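PDB 1Y07: desulfoferrodoxin (rbo) from Treponema pallidum subsp. pallidum str. Nichols, which probably reduces superoxide to hydrogen peroxide at a mononuclear iron centre. Local coordinates for residues H59-H70 and P100-A108. Numbering follows the deposited sequence.
With FE (Fe (III) ion), chain H.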
ATOM      1  N   HIS B  59      10.536   6.604 -15.081  1.00 16.84           N
ATOM      2  CA  HIS B  59       9.401   6.579 -14.180  1.00 18.82           C
ATOM      3  C   HIS B  59       9.254   5.134 -13.725  1.00 17.37           C
ATOM      4  O   HIS B  59       8.211   4.811 -13.171  1.00 20.97           O
ATOM      5  CB  HIS B  59       8.147   7.185 -14.889  1.00 18.15           C
ATOM      6  CG  HIS B  59       8.293   8.663 -15.230  1.00 20.85           C
ATOM      7  ND1 HIS B  59       7.559   9.289 -16.221  1.00 24.68           N
ATOM      8  CD2 HIS B  59       9.161   9.606 -14.770  1.00 21.38           C
ATOM      9  CE1 HIS B  59       7.940  10.557 -16.326  1.00 23.49           C
ATOM     10  NE2 HIS B  59       8.904  10.781 -15.446  1.00 22.10           N
ATOM     11  N   GLU B  60      10.242   4.256 -13.921  1.00 17.70           N
ATOM     12  CA  GLU B  60      10.248   2.904 -13.385  1.00 18.26           C
ATOM     13  C   GLU B  60      11.374   2.711 -12.364  1.00 17.74           C
ATOM     14  O   GLU B  60      12.496   3.243 -12.488  1.00 19.26           O
ATOM     15  CB  GLU B  60      10.341   1.855 -14.513  1.00 19.48           C
ATOM     16  CG  GLU B  60       9.007   1.791 -15.261  1.00 23.82           C
ATOM     17  CD  GLU B  60       8.774   0.551 -16.147  1.00 27.87           C
ATOM     18  OE1 GLU B  60       9.740   0.130 -16.847  1.00 31.18           O
ATOM     19  OE2 GLU B  60       7.587   0.042 -16.208  1.00 28.08           O
ATOM     20  N   VAL B  61      11.068   1.888 -11.369  1.00 17.61           N
ATOM     21  CA  VAL B  61      11.964   1.629 -10.242  1.00 16.98           C
ATOM     22  C   VAL B  61      12.024   0.138 -10.104  1.00 16.25           C
ATOM     23  O   VAL B  61      11.005  -0.501  -9.799  1.00 15.56           O
ATOM     24  CB  VAL B  61      11.383   2.215  -8.937  1.00 17.14           C
ATOM     25  CG1 VAL B  61      12.250   1.808  -7.727  1.00 18.96           C
ATOM     26  CG2 VAL B  61      11.212   3.734  -9.014  1.00 17.42           C
ATOM     27  N   LYS B  62      13.185  -0.448 -10.339  1.00 15.48           N
ATOM     28  CA  LYS B  62      13.386  -1.875 -10.189  1.00 15.23           C
ATOM     29  C   LYS B  62      13.993  -2.081  -8.831  1.00 15.48           C
ATOM     30  O   LYS B  62      14.931  -1.363  -8.453  1.00 16.75           O
ATOM     31  CB  LYS B  62      14.324  -2.394 -11.262  1.00 15.74           C
ATOM     32  CG  LYS B  62      14.517  -3.913 -11.329  1.00 17.25           C
ATOM     33  CD  LYS B  62      15.681  -4.252 -12.263  1.00 22.27           C
ATOM     34  CE  LYS B  62      15.234  -5.012 -13.512  1.00 24.27           C
ATOM     35  NZ  LYS B  62      16.372  -5.845 -14.051  1.00 27.06           N
ATOM     36  N   VAL B  63      13.455  -3.023  -8.086  1.00 15.77           N
ATOM     37  CA  VAL B  63      14.005  -3.364  -6.787  1.00 15.99           C
ATOM     38  C   VAL B  63      14.543  -4.787  -6.795  1.00 16.11           C
ATOM     39  O   VAL B  63      13.834  -5.704  -7.103  1.00 16.38           O
ATOM     40  CB  VAL B  63      12.988  -3.244  -5.670  1.00 16.27           C
ATOM     41  CG1 VAL B  63      13.649  -3.652  -4.363  1.00 16.12           C
ATOM     42  CG2 VAL B  63      12.417  -1.790  -5.624  1.00 16.63           C
ATOM     43  N   LYS B  64      15.820  -4.963  -6.453  1.00 17.83           N
ATOM     44  CA  LYS B  64      16.466  -6.288  -6.480  1.00 18.84           C
ATOM     45  C   LYS B  64      16.912  -6.690  -5.065  1.00 18.88           C
ATOM     46  O   LYS B  64      17.464  -5.854  -4.359  1.00 19.48           O
ATOM     47  CB  LYS B  64      17.724  -6.301  -7.360  1.00 20.25           C
ATOM     48  CG  LYS B  64      17.672  -5.580  -8.718  1.00 21.36           C
ATOM     49  CD  LYS B  64      19.042  -5.688  -9.395  1.00 24.67           C
ATOM     50  CE  LYS B  64      19.276  -7.088  -9.883  1.00 27.54           C
ATOM     51  NZ  LYS B  64      18.055  -7.656 -10.513  1.00 29.02           N
ATOM     52  N   VAL B  65      16.638  -7.927  -4.653  1.00 19.00           N
ATOM     53  CA  VAL B  65      16.902  -8.345  -3.281  1.00 20.03           C
ATOM     54  C   VAL B  65      18.063  -9.280  -3.417  1.00 21.79           C
ATOM     55  O   VAL B  65      17.934 -10.409  -3.918  1.00 19.98           O
ATOM     56  CB  VAL B  65      15.652  -8.904  -2.557  1.00 20.28           C
ATOM     57  CG1 VAL B  65      15.954  -9.245  -1.069  1.00 19.79           C
ATOM     58  CG2 VAL B  65      14.564  -7.853  -2.605  1.00 20.64           C
ATOM     59  N   GLY B  66      19.189  -8.745  -2.942  1.00 22.64           N
ATOM     60  CA  GLY B  66      20.446  -8.918  -3.570  1.00 24.30           C
ATOM     61  C   GLY B  66      21.152  -7.765  -4.275  1.00 24.92           C
ATOM     62  O   GLY B  66      20.852  -7.451  -5.436  1.00 25.78           O
ATOM     63  N   SER B  67      22.167  -7.206  -3.601  1.00 24.74           N
ATOM     64  CA  SER B  67      23.374  -6.780  -4.326  1.00 25.15           C
ATOM     65  C   SER B  67      23.942  -8.047  -5.011  1.00 25.18           C
ATOM     66  O   SER B  67      24.541  -7.992  -6.110  1.00 26.14           O
ATOM     67  CB  SER B  67      24.424  -6.231  -3.368  1.00 25.06           C
ATOM     68  OG  SER B  67      24.744  -7.236  -2.429  1.00 26.49           O
ATOM     69  N   VAL B  68      23.777  -9.185  -4.336  1.00 24.12           N
ATOM     70  CA  VAL B  68      23.633 -10.455  -5.046  1.00 23.70           C
ATOM     71  C   VAL B  68      22.285 -11.193  -4.665  1.00 22.68           C
ATOM     72  O   VAL B  68      21.761 -11.021  -3.568  1.00 22.70           O
ATOM     73  CB  VAL B  68      24.851 -11.336  -4.840  1.00 23.83           C
ATOM     74  CG1 VAL B  68      26.152 -10.664  -5.439  1.00 23.31           C
ATOM     75  CG2 VAL B  68      25.027 -11.694  -3.359  1.00 24.30           C
ATOM     76  N   ALA B  69      21.767 -12.046  -5.555  1.00 21.62           N
ATOM     77  CA  ALA B  69      20.420 -12.618  -5.421  1.00 20.58           C
ATOM     78  C   ALA B  69      20.124 -13.512  -4.190  1.00 20.29           C
ATOM     79  O   ALA B  69      20.820 -14.487  -3.901  1.00 20.07           O
ATOM     80  CB  ALA B  69      20.016 -13.360  -6.710  1.00 20.62           C
ATOM     81  N   HIS B  70      19.015 -13.183  -3.526  1.00 20.03           N
ATOM     82  CA  HIS B  70      18.415 -13.986  -2.469  1.00 19.39           C
ATOM     83  C   HIS B  70      17.692 -15.192  -3.048  1.00 19.36           C
ATOM     84  O   HIS B  70      17.135 -15.114  -4.139  1.00 19.15           O
ATOM     85  CB  HIS B  70      17.382 -13.130  -1.712  1.00 19.59           C
ATOM     86  CG  HIS B  70      16.825 -13.782  -0.479  1.00 20.21           C
ATOM     87  ND1 HIS B  70      15.896 -14.805  -0.517  1.00 21.08           N
ATOM     88  CD2 HIS B  70      17.072 -13.547   0.831  1.00 18.31           C
ATOM     89  CE1 HIS B  70      15.592 -15.163   0.715  1.00 21.33           C
ATOM     90  NE2 HIS B  70      16.285 -14.409   1.550  1.00 20.78           N
ATOM     91  N   PRO B 100      14.261 -12.730  -7.478  1.00 17.72           N
ATOM     92  CA  PRO B 100      14.048 -11.869  -6.311  1.00 16.95           C
ATOM     93  C   PRO B 100      14.105 -10.422  -6.733  1.00 16.22           C
ATOM     94  O   PRO B 100      14.980  -9.702  -6.308  1.00 16.77           O
ATOM     95  CB  PRO B 100      15.229 -12.235  -5.392  1.00 16.84           C
ATOM     96  CG  PRO B 100      16.317 -12.569  -6.365  1.00 17.37           C
ATOM     97  CD  PRO B 100      15.651 -13.215  -7.555  1.00 18.40           C
ATOM     98  N   GLU B 101      13.227 -10.015  -7.654  1.00 16.10           N
ATOM     99  CA  GLU B 101      13.165  -8.638  -8.119  1.00 16.59           C
ATOM    100  C   GLU B 101      11.766  -8.296  -8.591  1.00 15.76           C
ATOM    101  O   GLU B 101      11.017  -9.162  -9.019  1.00 16.27           O
ATOM    102  CB  GLU B 101      14.136  -8.415  -9.284  1.00 18.01           C
ATOM    103  CG  GLU B 101      13.800  -9.239 -10.476  1.00 20.55           C
ATOM    104  CD  GLU B 101      14.489  -8.751 -11.739  1.00 24.03           C
ATOM    105  OE1 GLU B 101      15.699  -8.893 -11.832  1.00 26.20           O
ATOM    106  OE2 GLU B 101      13.794  -8.227 -12.652  1.00 28.99           O
ATOM    107  N   VAL B 102      11.441  -7.024  -8.551  1.00 15.75           N
ATOM    108  CA  VAL B 102      10.154  -6.529  -9.063  1.00 15.14           C
ATOM    109  C   VAL B 102      10.296  -5.065  -9.447  1.00 15.42           C
ATOM    110  O   VAL B 102      11.160  -4.386  -8.952  1.00 15.95           O
ATOM    111  CB  VAL B 102       9.048  -6.746  -7.998  1.00 15.15           C
ATOM    112  CG1 VAL B 102       9.184  -5.731  -6.867  1.00 16.36           C
ATOM    113  CG2 VAL B 102       7.648  -6.819  -8.646  1.00 16.97           C
ATOM    114  N   THR B 103       9.472  -4.598 -10.355  1.00 14.17           N
ATOM    115  CA  THR B 103       9.536  -3.251 -10.805  1.00 14.77           C
ATOM    116  C   THR B 103       8.205  -2.550 -10.492  1.00 13.33           C
ATOM    117  O   THR B 103       7.126  -3.150 -10.560  1.00 14.43           O
ATOM    118  CB  THR B 103       9.735  -3.238 -12.280  1.00 14.98           C
ATOM    119  OG1 THR B 103      10.977  -3.922 -12.555  1.00 15.79           O
ATOM    120  CG2 THR B 103       9.896  -1.773 -12.843  1.00 15.94           C
ATOM    121  N   PHE B 104       8.311  -1.287 -10.145  1.00 12.49           N
ATOM    122  CA  PHE B 104       7.189  -0.425  -9.888  1.00 13.59           C
ATOM    123  C   PHE B 104       7.250   0.702 -10.900  1.00 13.11           C
ATOM    124  O   PHE B 104       8.341   1.075 -11.317  1.00 15.50           O
ATOM    125  CB  PHE B 104       7.353   0.174  -8.517  1.00 13.58           C
ATOM    126  CG  PHE B 104       7.356  -0.857  -7.414  1.00 14.62           C
ATOM    127  CD1 PHE B 104       8.547  -1.398  -6.964  1.00 15.85           C
ATOM    128  CD2 PHE B 104       6.189  -1.250  -6.821  1.00 12.94           C
ATOM    129  CE1 PHE B 104       8.583  -2.361  -5.937  1.00 14.23           C
ATOM    130  CE2 PHE B 104       6.225  -2.200  -5.767  1.00 13.91           C
ATOM    131  CZ  PHE B 104       7.416  -2.753  -5.362  1.00 14.19           C
ATOM    132  N   ALA B 105       6.105   1.282 -11.236  1.00 11.52           N
ATOM    133  CA  ALA B 105       6.022   2.487 -12.048  1.00 11.13           C
ATOM    134  C   ALA B 105       5.537   3.699 -11.276  1.00 12.95           C
ATOM    135  O   ALA B 105       4.645   3.548 -10.380  1.00 12.11           O
ATOM    136  CB  ALA B 105       5.087   2.204 -13.218  1.00 11.93           C
ATOM    137  N   LEU B 106       6.100   4.876 -11.577  1.00 11.56           N
ATOM    138  CA  LEU B 106       5.805   6.140 -10.934  1.00 11.37           C
ATOM    139  C   LEU B 106       5.230   7.099 -11.950  1.00 12.06           C
ATOM    140  O   LEU B 106       5.550   7.025 -13.139  1.00 11.11           O
ATOM    141  CB  LEU B 106       7.102   6.699 -10.252  1.00 12.52           C
ATOM    142  CG  LEU B 106       7.427   6.165  -8.829  1.00 12.94           C
ATOM    143  CD1 LEU B 106       7.614   4.627  -8.783  1.00 16.06           C
ATOM    144  CD2 LEU B 106       8.647   6.895  -8.214  1.00 14.39           C
ATOM    145  N   THR B 107       4.392   8.009 -11.500  1.00 10.90           N
ATOM    146  CA  THR B 107       3.976   9.133 -12.287  1.00 11.65           C
ATOM    147  C   THR B 107       5.144  10.154 -12.345  1.00 11.32           C
ATOM    148  O   THR B 107       6.088  10.133 -11.548  1.00 11.99           O
ATOM    149  CB  THR B 107       2.732   9.772 -11.778  1.00 11.79           C
ATOM    150  OG1 THR B 107       2.849  10.031 -10.366  1.00 13.93           O
ATOM    151  CG2 THR B 107       1.550   8.783 -11.881  1.00 10.85           C
ATOM    152  N   ALA B 108       5.077  11.027 -13.332  1.00 12.64           N
ATOM    153  CA  ALA B 108       6.168  11.980 -13.562  1.00 13.70           C
ATOM    154  C   ALA B 108       6.446  12.909 -12.387  1.00 13.95           C
ATOM    155  O   ALA B 108       7.572  13.376 -12.228  1.00 13.92           O
ATOM    156  CB  ALA B 108       5.896  12.793 -14.823  1.00 13.05           C
TER
HETATM  157 FE    FE H 130      16.011 -14.894   3.860  1.00 37.48          FE
HETATM  158  O   HOH W   1      17.569  -9.959  -8.300  1.00 84.49           O
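Pro100 takes the amide of Val65 on its carbonyl oxygen (Val65 N to Pro100 O 2.9 Å), while its ring lies against Ala69 and the carbonyl oxygen of His70, CG 3.8 Å from Ala69 CB. This packing sits next to the residue whose NE2 joins His50, His76, His122 and Cys119 on the iron. A water links the Pro100 carbonyl to Lys64 NZ. The chain then runs antiparallel to strand 60-65, and Glu101 rises on the face of Lys62 and Lys64. With CG between its backbone N and carbonyl carbon (chi1 63°), its carboxylate reaches both lysines: OE1 lies 3.0 Å from Lys64 NZ, whose chain bends at its last two torsions, and OE2 makes a long bridge of 3.8 Å to Lys62 NZ. Val102 and Val63 exchange two backbone bonds, the one from Val63 N almost straight at 177°. Thr103 turns OG1 to the aliphatic stem of Lys62. On the other face Phe104 presents its ring edge to Val63, CE1 to CG2 3.9 Å, and both side chains rest on Val81 of strand 78-85. Ala105 packs on Leu106 of the second subunit. Leu106 of the same chain sets CD1 3.7 Å from Val61 CG2, and Ala108 lays its CA over one face of the His59 imidazole, a CH-pi contact. Strand 60-65, the middle strand of its sheet, is thus paired antiparallel with the outer strand 101-105; the face of Lys62, Lys64 and Glu101 is charged and partly exposed, while toward Ala105 it meets the second subunit, and the apolar face turns into the beta-sandwich.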